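Local coordinates for glycine cleavage system H protein (Mycobacterium tuberculosis, PDB 3IFT) that probably shuttles the methylamine group of glycine from the P protein to the T protein of the glycine cleavage system, using a covalently bound lipoyl cofactor, at residues Ser10-Asp15 and Glu134-Thr139; Ala20-Ile25 and Gly36-Ala41; Asp47-Gln52 and Glu70-Val75; Pro54-Ala59 and Ser87-Asp92; Leu78-Ser83 and Leu111-Asp116. One frame throughout, in Å; residues are numbered along the deposited sequence.

Contact 1 (Ser10-Asp15 and Glu134-Thr139)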
# COMPACT_ATOMS: atom_id res chain seq x y z
N SER A 10 -3.75 14.99 -7.02
CA SER A 10 -2.91 13.85 -6.63
C SER A 10 -2.99 12.80 -7.73
O SER A 10 -4.01 12.67 -8.37
CB SER A 10 -3.30 13.28 -5.26
OG SER A 10 -4.46 12.49 -5.32
N ASP A 11 -1.89 12.10 -7.96
CA ASP A 11 -1.86 11.07 -8.99
C ASP A 11 -2.54 9.85 -8.41
O ASP A 11 -2.33 9.49 -7.26
CB ASP A 11 -0.43 10.69 -9.40
CG ASP A 11 0.37 11.86 -9.92
OD1 ASP A 11 -0.22 12.77 -10.56
OD2 ASP A 11 1.60 11.86 -9.70
N ILE A 12 -3.40 9.25 -9.22
CA ILE A 12 -4.06 8.03 -8.89
C ILE A 12 -3.97 7.19 -10.18
O ILE A 12 -4.81 7.36 -11.06
CB ILE A 12 -5.53 8.27 -8.47
CG1 ILE A 12 -5.61 9.18 -7.23
CG2 ILE A 12 -6.22 6.96 -8.14
CD1 ILE A 12 -7.04 9.49 -6.77
N PRO A 13 -2.90 6.35 -10.32
CA PRO A 13 -2.81 5.47 -11.47
C PRO A 13 -4.07 4.67 -11.69
O PRO A 13 -4.62 4.10 -10.73
CB PRO A 13 -1.66 4.53 -11.11
CG PRO A 13 -0.72 5.40 -10.37
CD PRO A 13 -1.67 6.28 -9.50
N SER A 14 -4.51 4.64 -12.94
CA SER A 14 -5.71 3.91 -13.29
C SER A 14 -5.47 2.42 -13.20
O SER A 14 -6.43 1.67 -13.24
CB SER A 14 -6.19 4.27 -14.71
OG SER A 14 -5.26 3.80 -15.67
N ASP A 15 -4.22 1.96 -13.08
CA ASP A 15 -3.96 0.54 -13.20
C ASP A 15 -3.83 -0.11 -11.83
O ASP A 15 -3.44 -1.25 -11.72
CB ASP A 15 -2.76 0.23 -14.08
CG ASP A 15 -1.48 0.86 -13.57
OD1 ASP A 15 -1.53 1.79 -12.74
OD2 ASP A 15 -0.41 0.39 -14.00
N GLU A 134 -11.04 5.35 -9.87
CA GLU A 134 -12.11 6.30 -9.95
C GLU A 134 -12.82 6.38 -8.60
O GLU A 134 -13.09 7.47 -8.10
CB GLU A 134 -13.09 5.84 -11.04
CG GLU A 134 -13.87 6.94 -11.70
CD GLU A 134 -15.04 6.39 -12.53
OE1 GLU A 134 -14.81 5.48 -13.37
OE2 GLU A 134 -16.18 6.85 -12.32
N ALA A 135 -13.09 5.22 -8.02
CA ALA A 135 -13.69 5.15 -6.71
C ALA A 135 -12.74 5.74 -5.65
O ALA A 135 -13.16 6.45 -4.74
CB ALA A 135 -14.05 3.71 -6.35
N TYR A 136 -11.46 5.45 -5.76
CA TYR A 136 -10.53 6.06 -4.84
C TYR A 136 -10.57 7.59 -4.94
O TYR A 136 -10.75 8.27 -3.94
CB TYR A 136 -9.13 5.54 -5.02
CG TYR A 136 -8.19 6.16 -4.05
CD1 TYR A 136 -8.37 5.99 -2.66
CD2 TYR A 136 -7.14 6.92 -4.48
CE1 TYR A 136 -7.53 6.56 -1.79
CE2 TYR A 136 -6.29 7.52 -3.60
CZ TYR A 136 -6.47 7.33 -2.26
OH TYR A 136 -5.58 7.94 -1.38
N ARG A 137 -10.38 8.13 -6.12
CA ARG A 137 -10.51 9.58 -6.33
C ARG A 137 -11.78 10.12 -5.68
O ARG A 137 -11.75 11.13 -4.96
CB ARG A 137 -10.52 9.89 -7.82
CG ARG A 137 -10.80 11.37 -8.20
CD ARG A 137 -9.56 12.26 -8.01
NE ARG A 137 -8.49 11.91 -8.94
CZ ARG A 137 -7.21 12.25 -8.80
NH1 ARG A 137 -6.80 12.97 -7.75
NH2 ARG A 137 -6.33 11.85 -9.71
N GLY A 138 -12.88 9.44 -5.93
CA GLY A 138 -14.18 9.79 -5.40
C GLY A 138 -14.19 10.00 -3.91
O GLY A 138 -14.87 10.90 -3.42
N THR A 139 -13.43 9.18 -3.19
CA THR A 139 -13.31 9.30 -1.74
C THR A 139 -12.53 10.54 -1.33
O THR A 139 -12.69 11.02 -0.21
CB THR A 139 -12.65 8.03 -1.07
OG1 THR A 139 -11.22 7.99 -1.29
CG2 THR A 139 -13.29 6.73 -1.59

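Contact 2 (Ala20-Ile25 and Gly36-Ala41)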
# COMPACT_ATOMS: atom_id res chain seq x y z
N ALA A 20 -9.67 2.78 0.82
CA ALA A 20 -10.12 4.06 1.37
C ALA A 20 -9.07 4.68 2.28
O ALA A 20 -9.07 5.88 2.50
CB ALA A 20 -11.43 3.86 2.16
N GLU A 21 -8.18 3.86 2.80
CA GLU A 21 -7.19 4.34 3.75
C GLU A 21 -5.92 4.68 2.99
O GLU A 21 -4.88 4.80 3.60
CB GLU A 21 -6.90 3.32 4.82
CG GLU A 21 -8.07 3.07 5.76
CD GLU A 21 -9.13 2.24 5.11
OE1 GLU A 21 -8.75 1.25 4.49
OE2 GLU A 21 -10.33 2.60 5.18
N HIS A 22 -6.02 4.79 1.66
CA HIS A 22 -4.99 5.40 0.82
C HIS A 22 -3.81 4.50 0.58
O HIS A 22 -2.66 4.94 0.48
CB HIS A 22 -4.52 6.74 1.39
CG HIS A 22 -5.65 7.60 1.86
ND1 HIS A 22 -6.55 8.18 0.99
CD2 HIS A 22 -6.08 7.91 3.11
CE1 HIS A 22 -7.47 8.83 1.68
NE2 HIS A 22 -7.21 8.67 2.97
N GLU A 23 -4.11 3.22 0.45
CA GLU A 23 -3.13 2.29 -0.02
C GLU A 23 -3.47 1.94 -1.42
O GLU A 23 -4.62 2.01 -1.83
CB GLU A 23 -3.06 1.08 0.86
CG GLU A 23 -2.39 1.47 2.17
CD GLU A 23 -2.38 0.39 3.21
OE1 GLU A 23 -2.34 -0.80 2.84
OE2 GLU A 23 -2.42 0.75 4.41
N TRP A 24 -2.44 1.58 -2.17
CA TRP A 24 -2.66 1.09 -3.51
C TRP A 24 -2.19 -0.33 -3.55
O TRP A 24 -1.38 -0.76 -2.73
CB TRP A 24 -1.98 1.95 -4.57
CG TRP A 24 -0.52 2.14 -4.39
CD1 TRP A 24 0.08 3.17 -3.73
CD2 TRP A 24 0.53 1.28 -4.83
NE1 TRP A 24 1.46 3.03 -3.78
CE2 TRP A 24 1.77 1.88 -4.44
CE3 TRP A 24 0.57 0.07 -5.52
CZ2 TRP A 24 3.02 1.28 -4.68
CZ3 TRP A 24 1.80 -0.50 -5.79
CH2 TRP A 24 3.01 0.10 -5.35
N ILE A 25 -2.72 -1.04 -4.52
CA ILE A 25 -2.50 -2.47 -4.67
C ILE A 25 -2.31 -2.67 -6.14
O ILE A 25 -3.20 -2.33 -6.95
CB ILE A 25 -3.71 -3.28 -4.18
CG1 ILE A 25 -3.96 -2.98 -2.70
CG2 ILE A 25 -3.46 -4.81 -4.39
CD1 ILE A 25 -5.04 -1.96 -2.44
N GLY A 36 1.56 0.04 -1.64
CA GLY A 36 2.16 1.26 -1.15
C GLY A 36 1.07 2.19 -0.72
O GLY A 36 -0.12 1.82 -0.62
N ILE A 37 1.47 3.41 -0.44
CA ILE A 37 0.50 4.45 -0.15
C ILE A 37 0.40 5.36 -1.33
O ILE A 37 1.32 5.49 -2.14
CB ILE A 37 0.83 5.26 1.13
CG1 ILE A 37 2.22 5.92 1.05
CG2 ILE A 37 0.69 4.39 2.37
CD1 ILE A 37 2.41 6.94 2.13
N THR A 38 -0.75 5.98 -1.46
CA THR A 38 -1.02 6.79 -2.63
C THR A 38 -0.23 8.10 -2.61
O THR A 38 0.32 8.49 -1.60
CB THR A 38 -2.52 7.03 -2.72
OG1 THR A 38 -2.92 7.81 -1.60
CG2 THR A 38 -3.25 5.65 -2.69
N ASP A 39 -0.17 8.76 -3.74
CA ASP A 39 0.32 10.12 -3.82
C ASP A 39 -0.34 11.06 -2.85
O ASP A 39 0.32 11.84 -2.18
CB ASP A 39 0.11 10.61 -5.22
CG ASP A 39 0.75 11.94 -5.49
OD1 ASP A 39 1.71 12.29 -4.78
OD2 ASP A 39 0.29 12.61 -6.43
N TYR A 40 -1.66 10.96 -2.74
CA TYR A 40 -2.41 11.75 -1.79
C TYR A 40 -1.95 11.47 -0.37
O TYR A 40 -1.73 12.39 0.37
CB TYR A 40 -3.88 11.41 -1.92
CG TYR A 40 -4.72 11.90 -0.79
CD1 TYR A 40 -5.33 13.15 -0.85
CD2 TYR A 40 -4.94 11.12 0.33
CE1 TYR A 40 -6.11 13.62 0.16
CE2 TYR A 40 -5.71 11.59 1.38
CZ TYR A 40 -6.33 12.83 1.26
OH TYR A 40 -7.14 13.34 2.26
N ALA A 41 -1.77 10.19 -0.01
CA ALA A 41 -1.37 9.81 1.33
C ALA A 41 0.02 10.35 1.67
O ALA A 41 0.23 10.91 2.74
CB ALA A 41 -1.40 8.31 1.50

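Contact 3 (Asp47-Gln52 and Glu70-Val75)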
# COMPACT_ATOMS: atom_id res chain seq x y z
N ASP A 47 6.96 14.35 4.55
CA ASP A 47 8.17 13.58 4.31
C ASP A 47 8.29 12.39 5.25
O ASP A 47 8.37 12.52 6.47
CB ASP A 47 9.41 14.46 4.44
CG ASP A 47 9.51 15.48 3.33
OD1 ASP A 47 8.90 15.31 2.26
OD2 ASP A 47 10.24 16.45 3.55
N VAL A 48 8.36 11.21 4.66
CA VAL A 48 8.43 10.01 5.43
C VAL A 48 9.83 9.88 5.96
O VAL A 48 10.80 9.87 5.23
CB VAL A 48 8.05 8.80 4.62
CG1 VAL A 48 8.20 7.56 5.45
CG2 VAL A 48 6.62 8.98 4.09
N VAL A 49 9.88 9.81 7.27
CA VAL A 49 11.10 9.64 8.00
C VAL A 49 11.21 8.20 8.48
O VAL A 49 12.30 7.75 8.81
CB VAL A 49 11.12 10.59 9.20
CG1 VAL A 49 11.02 12.02 8.70
CG2 VAL A 49 9.99 10.28 10.12
N PHE A 50 10.08 7.48 8.52
CA PHE A 50 10.09 6.12 9.02
C PHE A 50 8.90 5.31 8.49
O PHE A 50 7.81 5.82 8.29
CB PHE A 50 10.15 6.11 10.54
CG PHE A 50 10.42 4.75 11.11
CD1 PHE A 50 11.64 4.10 10.86
CD2 PHE A 50 9.47 4.10 11.90
CE1 PHE A 50 11.90 2.80 11.39
CE2 PHE A 50 9.71 2.82 12.42
CZ PHE A 50 10.93 2.17 12.16
N VAL A 51 9.17 4.04 8.21
CA VAL A 51 8.22 3.08 7.72
C VAL A 51 8.41 1.80 8.52
O VAL A 51 9.47 1.21 8.45
CB VAL A 51 8.49 2.78 6.26
CG1 VAL A 51 7.58 1.68 5.78
CG2 VAL A 51 8.27 4.06 5.42
N GLN A 52 7.41 1.41 9.29
CA GLN A 52 7.44 0.15 9.98
C GLN A 52 6.63 -0.80 9.14
O GLN A 52 5.43 -0.60 8.97
CB GLN A 52 6.87 0.21 11.40
CG GLN A 52 7.20 -1.05 12.20
CD GLN A 52 8.71 -1.35 12.26
OE1 GLN A 52 9.25 -2.15 11.47
NE2 GLN A 52 9.39 -0.67 13.18
N GLU A 70 5.44 7.10 8.84
CA GLU A 70 5.61 8.18 9.79
C GLU A 70 6.40 9.30 9.12
O GLU A 70 7.45 9.07 8.54
CB GLU A 70 6.31 7.62 11.05
CG GLU A 70 6.98 8.61 11.95
CD GLU A 70 7.39 7.97 13.30
OE1 GLU A 70 7.04 6.81 13.56
OE2 GLU A 70 8.08 8.67 14.10
N SER A 71 5.84 10.51 9.20
CA SER A 71 6.56 11.72 8.89
C SER A 71 6.97 12.32 10.23
O SER A 71 6.58 11.80 11.28
CB SER A 71 5.67 12.71 8.15
OG SER A 71 4.59 13.21 8.98
N THR A 72 7.67 13.45 10.22
CA THR A 72 7.95 14.10 11.51
C THR A 72 6.66 14.60 12.15
O THR A 72 6.53 14.62 13.36
CB THR A 72 8.94 15.25 11.39
OG1 THR A 72 8.42 16.24 10.51
CG2 THR A 72 10.28 14.74 10.89
N LYS A 73 5.67 14.95 11.34
CA LYS A 73 4.41 15.46 11.89
C LYS A 73 3.34 14.41 12.13
O LYS A 73 2.52 14.55 13.05
CB LYS A 73 3.88 16.58 11.01
CG LYS A 73 3.53 16.20 9.56
CD LYS A 73 3.07 17.45 8.73
CE LYS A 73 2.48 17.07 7.40
NZ LYS A 73 1.21 16.29 7.56
N SER A 74 3.32 13.36 11.31
CA SER A 74 2.20 12.41 11.31
C SER A 74 2.65 10.95 11.28
O SER A 74 3.71 10.58 10.73
CB SER A 74 1.31 12.66 10.10
OG SER A 74 0.73 13.94 10.13
N VAL A 75 1.78 10.13 11.84
CA VAL A 75 1.93 8.69 11.82
C VAL A 75 0.63 8.14 11.26
O VAL A 75 -0.45 8.58 11.64
CB VAL A 75 2.13 8.08 13.21
CG1 VAL A 75 2.36 6.55 13.09
CG2 VAL A 75 3.28 8.74 13.93

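Contact 4 (Pro54-Ala59 and Ser87-Asp92)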
# COMPACT_ATOMS: atom_id res chain seq x y z
N PRO A 54 5.89 -5.09 8.10
CA PRO A 54 5.94 -6.35 8.78
C PRO A 54 7.06 -7.18 8.20
O PRO A 54 7.63 -6.84 7.18
CB PRO A 54 4.57 -6.96 8.47
CG PRO A 54 4.23 -6.41 7.15
CD PRO A 54 4.95 -5.12 6.96
N VAL A 55 7.36 -8.28 8.87
CA VAL A 55 8.45 -9.15 8.51
C VAL A 55 8.00 -9.97 7.33
O VAL A 55 6.83 -10.34 7.24
CB VAL A 55 8.79 -9.97 9.78
CG1 VAL A 55 9.55 -11.21 9.47
CG2 VAL A 55 9.53 -9.04 10.76
N ILE A 56 8.92 -10.24 6.40
CA ILE A 56 8.60 -11.15 5.30
C ILE A 56 8.25 -12.52 5.88
O ILE A 56 8.91 -13.00 6.79
CB ILE A 56 9.71 -11.27 4.26
CG1 ILE A 56 9.78 -9.95 3.49
CG2 ILE A 56 9.46 -12.49 3.28
CD1 ILE A 56 10.88 -9.92 2.46
N GLY A 57 7.15 -13.06 5.40
CA GLY A 57 6.61 -14.32 5.86
C GLY A 57 5.38 -14.10 6.73
O GLY A 57 4.69 -15.05 7.06
N THR A 58 5.10 -12.85 7.09
CA THR A 58 4.04 -12.59 8.06
C THR A 58 2.73 -12.83 7.38
O THR A 58 2.47 -12.20 6.37
CB THR A 58 4.06 -11.14 8.55
OG1 THR A 58 5.27 -10.91 9.24
CG2 THR A 58 2.92 -10.88 9.52
N ALA A 59 1.92 -13.76 7.90
CA ALA A 59 0.57 -13.94 7.40
C ALA A 59 -0.25 -12.71 7.79
O ALA A 59 -0.24 -12.30 8.94
CB ALA A 59 -0.07 -15.23 7.96
N SER A 87 5.47 -11.02 1.27
CA SER A 87 6.48 -11.75 0.51
C SER A 87 7.71 -10.90 0.16
O SER A 87 8.76 -11.43 -0.20
CB SER A 87 5.83 -12.26 -0.76
OG SER A 87 5.17 -11.20 -1.41
N GLU A 88 7.55 -9.59 0.24
CA GLU A 88 8.64 -8.65 0.03
C GLU A 88 8.35 -7.41 0.82
O GLU A 88 7.21 -7.10 1.14
CB GLU A 88 8.79 -8.24 -1.42
CG GLU A 88 9.75 -8.98 -2.21
CD GLU A 88 11.04 -9.28 -1.46
OE1 GLU A 88 11.58 -8.41 -0.73
OE2 GLU A 88 11.50 -10.42 -1.64
N VAL A 89 9.41 -6.72 1.20
CA VAL A 89 9.28 -5.43 1.82
C VAL A 89 10.33 -4.59 1.14
O VAL A 89 11.36 -5.11 0.65
CB VAL A 89 9.45 -5.46 3.35
CG1 VAL A 89 8.28 -6.24 4.02
CG2 VAL A 89 10.80 -6.07 3.75
N ASN A 90 10.06 -3.30 1.03
CA ASN A 90 10.94 -2.46 0.23
C ASN A 90 12.10 -2.00 1.08
O ASN A 90 11.95 -1.03 1.84
CB ASN A 90 10.19 -1.28 -0.33
CG ASN A 90 11.07 -0.41 -1.20
OD1 ASN A 90 12.25 -0.71 -1.43
ND2 ASN A 90 10.49 0.67 -1.70
N SER A 91 13.23 -2.68 0.94
CA SER A 91 14.38 -2.38 1.82
C SER A 91 14.95 -0.98 1.63
O SER A 91 15.61 -0.45 2.52
CB SER A 91 15.51 -3.43 1.68
OG SER A 91 16.18 -3.37 0.44
N ASP A 92 14.69 -0.40 0.48
CA ASP A 92 15.17 0.94 0.18
C ASP A 92 14.68 2.00 1.14
O ASP A 92 15.35 3.04 1.32
CB ASP A 92 14.79 1.35 -1.22
CG ASP A 92 15.46 0.52 -2.26
OD1 ASP A 92 16.49 -0.11 -1.95
OD2 ASP A 92 14.98 0.52 -3.39

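Contact 5 (Leu78-Ser83 and Leu111-Asp116)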
# COMPACT_ATOMS: atom_id res chain seq x y z
N LEU A 78 -0.57 1.33 8.53
CA LEU A 78 -0.64 0.64 7.26
C LEU A 78 -1.49 -0.57 7.50
O LEU A 78 -1.34 -1.24 8.50
CB LEU A 78 0.77 0.21 6.85
CG LEU A 78 1.69 1.37 6.50
CD1 LEU A 78 3.13 0.92 6.20
CD2 LEU A 78 1.05 2.15 5.31
N TYR A 79 -2.40 -0.84 6.59
CA TYR A 79 -3.28 -2.00 6.68
C TYR A 79 -3.00 -2.97 5.54
O TYR A 79 -2.66 -2.56 4.45
CB TYR A 79 -4.71 -1.56 6.61
CG TYR A 79 -5.07 -0.56 7.65
CD1 TYR A 79 -5.34 -0.95 8.95
CD2 TYR A 79 -5.06 0.79 7.36
CE1 TYR A 79 -5.64 -0.03 9.91
CE2 TYR A 79 -5.37 1.72 8.34
CZ TYR A 79 -5.66 1.28 9.61
OH TYR A 79 -5.98 2.18 10.58
N ALA A 80 -3.12 -4.26 5.82
CA ALA A 80 -3.09 -5.27 4.78
C ALA A 80 -4.35 -5.04 3.93
O ALA A 80 -5.47 -5.09 4.44
CB ALA A 80 -3.04 -6.67 5.39
N PRO A 81 -4.18 -4.67 2.63
CA PRO A 81 -5.40 -4.48 1.86
C PRO A 81 -6.07 -5.81 1.54
O PRO A 81 -7.26 -5.86 1.33
CB PRO A 81 -4.90 -3.80 0.56
CG PRO A 81 -3.48 -3.49 0.81
CD PRO A 81 -3.00 -4.50 1.77
N ILE A 82 -5.28 -6.88 1.54
CA ILE A 82 -5.77 -8.23 1.32
C ILE A 82 -5.11 -9.19 2.29
O ILE A 82 -4.14 -8.85 2.93
CB ILE A 82 -5.51 -8.72 -0.12
CG1 ILE A 82 -4.02 -8.78 -0.44
CG2 ILE A 82 -6.28 -7.85 -1.11
CD1 ILE A 82 -3.62 -9.86 -1.51
N SER A 83 -5.70 -10.37 2.42
CA SER A 83 -5.14 -11.41 3.22
C SER A 83 -4.10 -12.11 2.40
O SER A 83 -4.26 -12.32 1.20
CB SER A 83 -6.22 -12.43 3.65
OG SER A 83 -7.14 -11.79 4.51
N LEU A 111 5.54 -3.03 0.28
CA LEU A 111 5.59 -4.47 0.47
C LEU A 111 4.73 -5.18 -0.52
O LEU A 111 3.90 -4.57 -1.21
CB LEU A 111 5.16 -4.86 1.89
CG LEU A 111 3.75 -4.59 2.40
CD1 LEU A 111 2.70 -5.41 1.67
CD2 LEU A 111 3.69 -4.94 3.91
N ASP A 112 4.93 -6.49 -0.59
CA ASP A 112 4.16 -7.34 -1.43
C ASP A 112 3.43 -8.29 -0.54
O ASP A 112 3.95 -8.73 0.49
CB ASP A 112 5.03 -8.18 -2.34
CG ASP A 112 5.70 -7.40 -3.39
OD1 ASP A 112 5.37 -6.20 -3.60
OD2 ASP A 112 6.59 -7.99 -4.01
N ILE A 113 2.23 -8.64 -0.95
CA ILE A 113 1.49 -9.66 -0.23
C ILE A 113 1.31 -10.74 -1.27
O ILE A 113 1.00 -10.47 -2.42
CB ILE A 113 0.15 -9.15 0.35
CG1 ILE A 113 0.43 -7.99 1.33
CG2 ILE A 113 -0.60 -10.29 1.03
CD1 ILE A 113 -0.78 -7.21 1.78
N GLN A 114 1.62 -11.96 -0.87
CA GLN A 114 1.46 -13.09 -1.75
C GLN A 114 0.28 -13.86 -1.19
O GLN A 114 0.15 -14.00 0.02
CB GLN A 114 2.73 -13.93 -1.75
CG GLN A 114 2.79 -14.97 -2.80
CD GLN A 114 4.12 -15.70 -2.84
OE1 GLN A 114 5.00 -15.45 -2.02
NE2 GLN A 114 4.27 -16.63 -3.78
N VAL A 115 -0.59 -14.30 -2.07
CA VAL A 115 -1.75 -15.08 -1.68
C VAL A 115 -1.55 -16.47 -2.22
O VAL A 115 -1.08 -16.68 -3.36
CB VAL A 115 -3.07 -14.50 -2.20
CG1 VAL A 115 -3.03 -12.96 -2.20
CG2 VAL A 115 -3.37 -15.01 -3.60
N ASP A 116 -1.85 -17.42 -1.38
CA ASP A 116 -2.15 -18.73 -1.83
C ASP A 116 -3.66 -18.92 -1.70
O ASP A 116 -4.19 -18.88 -0.58
CB ASP A 116 -1.40 -19.74 -0.99
CG ASP A 116 -1.09 -20.97 -1.76
OD1 ASP A 116 -0.58 -20.80 -2.89
OD2 ASP A 116 -1.36 -22.08 -1.25

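Contact 1 (Ser10-Asp15 and Glu134-Thr139)
Arg137 and Tyr136 of the C-terminal helix 133-139 hold Ser10 and Ile12 in a helix-to-loop contact that joins the N-terminal loop to the last helix of this H protein, whose core has the lipoyl-domain fold. Its polar part is an end-on guanidinium grip on a single backbone carbonyl. NH2 of Arg137 donates to Ser10 O at 2.8 Å, nearly along the C=O axis, and NH1 of Arg137 reaches the same Ser10 O at 2.9 Å from a direction tilted out of the carbonyl plane. Ser10 O lies close to the plane of the guanidinium, which is therefore used at its edge. The arginine chain bends at chi2 (78°), which places CD, and at chi3 (66°), which places NE, and it passes round Ile12 CD1, which touches CB, CD, NE and CZ of Arg137. The side chain of Tyr136 flanks the isoleucine from the preceding helix position: Ile12 CG2 sits at the ring edge, in its plane, and Ile12 CD1 is 3.4 Å from Tyr136 CD2. The tyrosine hydroxyl looks beyond these residues and hydrogen-bonds with His22 ND1 and Thr38 OG1, tying the helix to the junction where the hairpin of strands 23-29 and 32-37 runs into helix 39-45. Ile12 CD1 also covers one face of the charged group that grips the loop, lying 3.4 Å above the guanidinium plane, over its centre, and at that same distance from Arg137 CZ.

Contact 2 (Ala20-Ile25 and Gly36-Ala41)
This is the open end of the beta hairpin of strands 23-29 and 32-37, where Trp24 pairs with Gly36 and His22 packs on Tyr40 just as the second strand gives way to helix 39-45. Trp24 and Gly36 form an antiparallel hydrogen-bonded pair: Trp24 N donates to Gly36 O at 2.8 Å, and Gly36 N returns a longer bond of 3.2 Å to Trp24 O. Glycine lets the indole lie flat on the neighbouring strand. With CG set between the backbone N and the carbonyl carbon (chi1 55°), the ring folds over Gly36, whose CA makes a CH-pi contact 3.6 Å from the centroid of the five-membered ring. The indole NE1 hydrogen-bonds with Pro104 O, outside the hairpin. Two residues on from Gly36, Thr38 N donates to His22 O at 2.9 Å, and the strand then turns into the helix with Thr38 as N-cap, its OG1 accepting from Ala41 N at 3.1 Å. The first turn of that helix brings Ala41 CB to 3.5 Å from His22 CB and sets Tyr40 beside the imidazole, the two rings inclined at 38°. The histidine ring is covered on both sides: Ala20 O stands over the centre of one face, and over the opposite face, offset toward the rim, lies Tyr40 CE2, 3.3 Å from His22 CE1.

Contact 3 (Asp47-Gln52 and Glu70-Val75)
Glu70 O is gripped by two consecutive amides of the opposite strand, Val49 N at 2.8 Å and Phe50 N at 3.1 Å. The first donor lies in the carbonyl plane and the second is tilted 20° from it. Two residues facing one make a classic beta bulge, and Phe50 O then accepts from Glu70 N at 2.7 Å to resume the antiparallel register. The extra residue, Val49, turns its side chain toward the other strand: CG2 comes 3.2 Å from Glu70 O and also meets Ser71 C, while CG1 packs on Thr72 CG2 at 3.6 Å, the two side chains crossing at about a right angle. Beyond Glu70 the partner strand runs into the tight turn between strands 65-71 and 75-79 of the lipoyl-domain fold, and the turn carries Lys73, the predicted site of lipoyl attachment, which bears no cofactor here. Ser71 braces the turn through an ST motif, its OG accepting from Ser74 N at 2.7 Å; the same OG hydrogen-bonds with Leu45 O. Lys73 NZ hydrogen-bonds with Ala44 O. On the face carrying Phe50 and Glu70, the carboxylate plane stands 81° from the plane of the phenyl ring. Glu70 OE1 also lies close to Glu68 OE2, a pairing of like charges that could raise the proton affinity of one of them. The nearest approach of the Phe50 ring to this carboxylate is CD2 to Glu70 OE1, 4.0 Å.

Contact 4 (Pro54-Ala59 and Ser87-Asp92)
Ile56 and Val89 carry this surface contact, which is close where methyl groups meet Pro54 O and Glu88 and looser between the isoleucine and valine side chains. On the tight side, Val89 CG1 presses against Pro54 O at 3.3 Å, and the tip of Ile56, CD1, lies 3.5 Å from Glu88 CA; the bent Glu88 side chain also brings OE1 to 3.6 Å from Ile56 CD1. The isoleucine reaches across the strand with CG1 anti to the carbonyl carbon (chi1 -70°) and its chain extended to CD1, while its other branch, CG2, touches Ser87 O. On the looser side, Ile56 CG1 and Val89 CG2 stand 4.0 Å apart, and the isoleucine remains exposed at the surface. No hydrogen bond crosses between the two segments. Backbone hydrogen bonds between Val86 and both Gly57 and Thr58 instead fasten the loop to the strand just before Ser87. Within the loop, Val55 O accepts from both Thr58 N, at 3.1 Å, and Thr58 OG1, at 2.6 Å, the two donors arriving from the same face of its carbonyl plane. The backbone bond and Gly57 at the third position, with phi 106°, fit a type II beta turn, here delivering the chain into the edge strand 59-60 of the six-stranded sheet.

Contact 5 (Leu78-Ser83 and Leu111-Asp116)
Ile113, in strand 111-114, points its side chain toward Pro81 and Ile82, and from CB it divides into two branches that meet different residues. CG2, anti to the backbone N, lies 4.0 Å from both CG1 and CD1 of Ile82; the two isoleucines slide past each other in opposite directions. The other branch runs through CG1 to CD1, the end methyl, which lodges against Pro81 CD at 3.5 Å. The same CD1 is 3.9 Å from Ile82 O and a little further from Ala80 CB, so one methyl is bordered by three successive residues. This is plain apolar core of the lipoyl-domain fold, where the chain leaving strand 75-79 of the smaller sheet passes over the larger sheet before entering strand 84-89. Val33 and Val35 of the neighbouring strand 32-37 continue the floor, touching Ile82 and Pro81 respectively. No hydrogen bond links the two segments. Beyond Ile113, the modelled 3.2 Å between Ile82 CD1 and Val115 CG1 is shorter than a usual carbon-carbon contact and may partly reflect the model; the two side chains cross at about a right angle. Val115 has a chi1 of -36°, turned away from full stagger, and its CG1 also rests 3.7 Å from Ser83 O.

Contact 1 closes the longest loop in the chain and contacts 2 to 5 are nested within it. Contacts 2 and 3 follow in series, joined by helix 39-45, whereas contacts 3 and 4 alternate along the sequence, as do 4 and 5, interleaving the two sheets. Contacts 4 and 5, with centres about 10 Å apart, share the pairing of strands 84-89 and 111-114. Contact 5 also reaches contact 2, about 13 Å away between centres, where Glu23 OE2 bonds to Tyr79 N. Contacts 1 and 4 lie on opposite sides of the chain's centre, about 26 Å apart. Contact 3, whose turn carries the predicted lipoyl site, lies toward the periphery, its centre about 15 Å from that of the chain.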